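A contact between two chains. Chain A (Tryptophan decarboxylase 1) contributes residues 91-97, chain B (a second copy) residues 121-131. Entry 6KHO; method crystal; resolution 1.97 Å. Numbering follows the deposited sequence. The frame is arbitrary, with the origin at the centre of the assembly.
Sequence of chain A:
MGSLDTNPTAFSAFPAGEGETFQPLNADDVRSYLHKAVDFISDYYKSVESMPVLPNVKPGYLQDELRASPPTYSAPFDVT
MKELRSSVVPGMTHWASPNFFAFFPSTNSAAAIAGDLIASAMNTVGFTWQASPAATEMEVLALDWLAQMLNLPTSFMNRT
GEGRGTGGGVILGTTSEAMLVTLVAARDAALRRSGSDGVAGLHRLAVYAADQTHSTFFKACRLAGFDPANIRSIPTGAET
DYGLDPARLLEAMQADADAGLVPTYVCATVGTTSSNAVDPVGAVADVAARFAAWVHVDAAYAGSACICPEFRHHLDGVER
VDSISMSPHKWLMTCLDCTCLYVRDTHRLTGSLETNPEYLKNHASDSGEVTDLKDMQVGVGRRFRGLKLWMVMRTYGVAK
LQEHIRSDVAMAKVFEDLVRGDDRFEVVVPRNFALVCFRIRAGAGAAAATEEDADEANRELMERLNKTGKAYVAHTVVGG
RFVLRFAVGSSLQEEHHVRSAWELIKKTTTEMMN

Chain A 91-97: GMTHWAS
Chain B 121-131: AMNTVGFTWQA

How do the two backbones lie against each other? Chain A brings a segment without regular helix or strand: Met A92 and Thr A93 are extended (phi/psi -86/149 and -88/128), and a type I turn runs from His A94 to Ser A97, closed by Ser A97 N donating to His A94 O at 3.0 Å. Chain B leaves a helix after Met B122, Asn B123 breaking it with positive phi (56/48), continues extended through Thr B124 and Val B125, and returns to helical phi/psi at 129-131. In register, Ala A96 CA lies 6.2 Å from Met B122 CA, Trp A95 CA 5.4 Å from Thr B124 CA, and Thr A93 CA 6.1 Å from Ala B131 CA, so the segments run in opposite senses.

Which polar groups are paired directly across the contact? Two side-chain donors of chain A reach consecutive carbonyls of chain B. Trp A95 NE1 donates to Ala B131 O at 2.9 Å, with an N-H...O angle of 159° and the acceptor near the indole plane, as this donor requires. Thr A93, with chi1 m and its CA-to-CB bond toward chain B, donates from OG1 to Gln B130 O at 3.0 Å. Within chain B, Ala B131 N is held by Thr B128 OG1 at 3.1 Å (Thr B128 chi1 p), with a weak bond to Thr B128 O at 3.2 Å.

What satisfies the end of the helix and the turn facing it? Water 1 bridges them: it accepts from Ala A96 N at 2.9 Å and donates to Met B122 O at 2.9 Å. Trp A95 N makes a weak bond to Thr A93 O at 3.1 Å. Asn B123 (chi1 t) has both OD1 and ND2 hydrogen-bonded elsewhere in the structure.

What packs around the indole that makes the NE1 bond? Trp A95 (chi1 m, chi2 75°) has its CA-to-CB bond toward chain B and loses 129 Å² to it. Val B125 (chi1 t) sets CG2 3.7 Å from the centroid of the six-membered ring of Trp A95, 7° off its normal, while Thr B124 CA sits 4.0 Å from the centroid of the five-membered ring of Trp A95, over the same face. Phe B127 (chi1 p, chi2 63°) has CZ at the edge of the Trp A95 ring, near its plane and 3.8 Å from Trp A95 CH2; the pair is oblique, with centroids 5.8 Å apart and planes at 83°. Farther along, Met A92 (m, t, p) meets Met B122 (m, t, m) SD to SD at 3.3 Å, and Met A92 CE lies 4.0 Å from Thr B124 CG2 (chi1 p).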

# COMPACT_ATOMS: atom_id res chain seq x y z
N GLY A 91 11.55 18.86 -11.91
CA GLY A 91 11.96 18.61 -10.54
C GLY A 91 12.06 17.15 -10.16
O GLY A 91 12.27 16.85 -8.98
N MET A 92 11.92 16.24 -11.12
CA MET A 92 12.01 14.81 -10.87
C MET A 92 13.45 14.32 -10.93
O MET A 92 14.26 14.82 -11.70
CB MET A 92 11.24 14.03 -11.94
CG MET A 92 9.77 13.89 -11.74
SD MET A 92 9.13 13.27 -13.32
CE MET A 92 10.01 11.72 -13.48
N THR A 93 13.73 13.28 -10.14
CA THR A 93 14.85 12.39 -10.39
C THR A 93 14.36 11.28 -11.32
O THR A 93 13.34 10.64 -11.04
CB THR A 93 15.37 11.80 -9.08
OG1 THR A 93 15.90 12.87 -8.28
CG2 THR A 93 16.42 10.73 -9.32
N HIS A 94 15.06 11.05 -12.42
CA HIS A 94 14.52 10.18 -13.47
C HIS A 94 14.97 8.74 -13.25
O HIS A 94 15.98 8.27 -13.78
CB HIS A 94 14.91 10.71 -14.85
CG HIS A 94 14.30 12.05 -15.13
ND1 HIS A 94 12.95 12.22 -15.39
CD2 HIS A 94 14.84 13.30 -15.11
CE1 HIS A 94 12.70 13.50 -15.55
NE2 HIS A 94 13.82 14.18 -15.39
N TRP A 95 14.17 8.02 -12.45
CA TRP A 95 14.39 6.59 -12.27
C TRP A 95 14.36 5.83 -13.59
O TRP A 95 15.06 4.82 -13.74
CB TRP A 95 13.33 6.03 -11.31
CG TRP A 95 13.61 6.35 -9.89
CD1 TRP A 95 13.45 7.55 -9.27
CD2 TRP A 95 14.10 5.45 -8.89
NE1 TRP A 95 13.82 7.46 -7.95
CE2 TRP A 95 14.21 6.18 -7.69
CE3 TRP A 95 14.45 4.09 -8.89
CZ2 TRP A 95 14.66 5.60 -6.50
CZ3 TRP A 95 14.90 3.52 -7.71
CH2 TRP A 95 15.01 4.27 -6.53
N ALA A 96 13.58 6.31 -14.57
CA ALA A 96 13.48 5.65 -15.86
C ALA A 96 14.67 5.94 -16.77
O ALA A 96 14.78 5.31 -17.83
CB ALA A 96 12.18 6.06 -16.58
N SER A 97 15.54 6.86 -16.40
CA SER A 97 16.63 7.21 -17.30
C SER A 97 17.55 6.01 -17.50
O SER A 97 17.83 5.27 -16.55
CB SER A 97 17.44 8.38 -16.74
OG SER A 97 18.57 8.63 -17.57
N ALA B 121 4.21 5.02 -15.25
CA ALA B 121 5.19 5.06 -16.33
C ALA B 121 6.50 5.69 -15.87
O ALA B 121 7.58 5.22 -16.24
CB ALA B 121 4.61 5.82 -17.54
N MET B 122 6.43 6.77 -15.09
CA MET B 122 7.65 7.35 -14.55
C MET B 122 8.27 6.43 -13.52
O MET B 122 9.50 6.33 -13.43
CB MET B 122 7.36 8.72 -13.94
CG MET B 122 6.82 9.71 -14.99
SD MET B 122 6.62 11.41 -14.39
CE MET B 122 5.76 11.17 -12.83
N ASN B 123 7.43 5.79 -12.70
CA ASN B 123 7.85 4.70 -11.82
C ASN B 123 8.99 5.11 -10.89
O ASN B 123 9.99 4.40 -10.75
CB ASN B 123 8.22 3.46 -12.64
CG ASN B 123 8.09 2.17 -11.85
OD1 ASN B 123 7.18 2.02 -11.03
ND2 ASN B 123 8.98 1.23 -12.11
N THR B 124 8.84 6.26 -10.25
CA THR B 124 9.85 6.74 -9.32
C THR B 124 9.54 6.24 -7.91
O THR B 124 8.41 5.88 -7.57
CB THR B 124 9.93 8.28 -9.32
OG1 THR B 124 8.70 8.84 -8.86
CG2 THR B 124 10.24 8.81 -10.73
N VAL B 125 10.58 6.21 -7.08
CA VAL B 125 10.48 5.77 -5.69
C VAL B 125 10.94 6.91 -4.81
O VAL B 125 12.13 7.25 -4.79
CB VAL B 125 11.31 4.51 -5.42
CG1 VAL B 125 10.80 3.82 -4.18
CG2 VAL B 125 11.29 3.56 -6.62
N GLY B 126 10.02 7.49 -4.04
CA GLY B 126 10.33 8.69 -3.30
C GLY B 126 10.65 8.45 -1.84
O GLY B 126 10.02 9.06 -0.97
N PHE B 127 11.61 7.57 -1.55
CA PHE B 127 11.93 7.31 -0.15
C PHE B 127 12.79 8.40 0.47
O PHE B 127 13.01 8.37 1.69
CB PHE B 127 12.60 5.94 0.02
CG PHE B 127 13.64 5.62 -1.01
CD1 PHE B 127 14.79 6.38 -1.12
CD2 PHE B 127 13.49 4.52 -1.83
CE1 PHE B 127 15.76 6.06 -2.06
CE2 PHE B 127 14.46 4.19 -2.76
CZ PHE B 127 15.60 4.98 -2.88
N THR B 128 13.30 9.34 -0.32
CA THR B 128 13.83 10.59 0.21
C THR B 128 13.40 11.72 -0.71
O THR B 128 12.98 11.49 -1.85
CB THR B 128 15.36 10.58 0.32
OG1 THR B 128 15.92 10.23 -0.95
CG2 THR B 128 15.82 9.59 1.39
N TRP B 129 13.51 12.95 -0.22
CA TRP B 129 13.30 14.11 -1.10
C TRP B 129 14.22 14.04 -2.31
O TRP B 129 13.78 14.23 -3.45
CB TRP B 129 13.50 15.40 -0.31
CG TRP B 129 13.29 16.67 -1.10
CD1 TRP B 129 12.13 17.39 -1.20
CD2 TRP B 129 14.27 17.37 -1.87
NE1 TRP B 129 12.33 18.49 -2.00
CE2 TRP B 129 13.63 18.50 -2.42
CE3 TRP B 129 15.62 17.15 -2.14
CZ2 TRP B 129 14.30 19.41 -3.24
CZ3 TRP B 129 16.29 18.06 -2.95
CH2 TRP B 129 15.63 19.18 -3.49
N GLN B 130 15.50 13.72 -2.10
CA GLN B 130 16.46 13.68 -3.20
C GLN B 130 16.16 12.56 -4.20
O GLN B 130 16.47 12.70 -5.39
CB GLN B 130 17.88 13.53 -2.66
CG GLN B 130 18.96 13.58 -3.74
CD GLN B 130 19.02 14.92 -4.44
OE1 GLN B 130 18.45 15.10 -5.52
NE2 GLN B 130 19.71 15.87 -3.82
N ALA B 131 15.58 11.45 -3.74
CA ALA B 131 15.23 10.35 -4.64
C ALA B 131 14.15 10.74 -5.65
O ALA B 131 13.94 9.98 -6.61
CB ALA B 131 14.77 9.13 -3.84
O HOH W 1 11.50 8.30 -13.96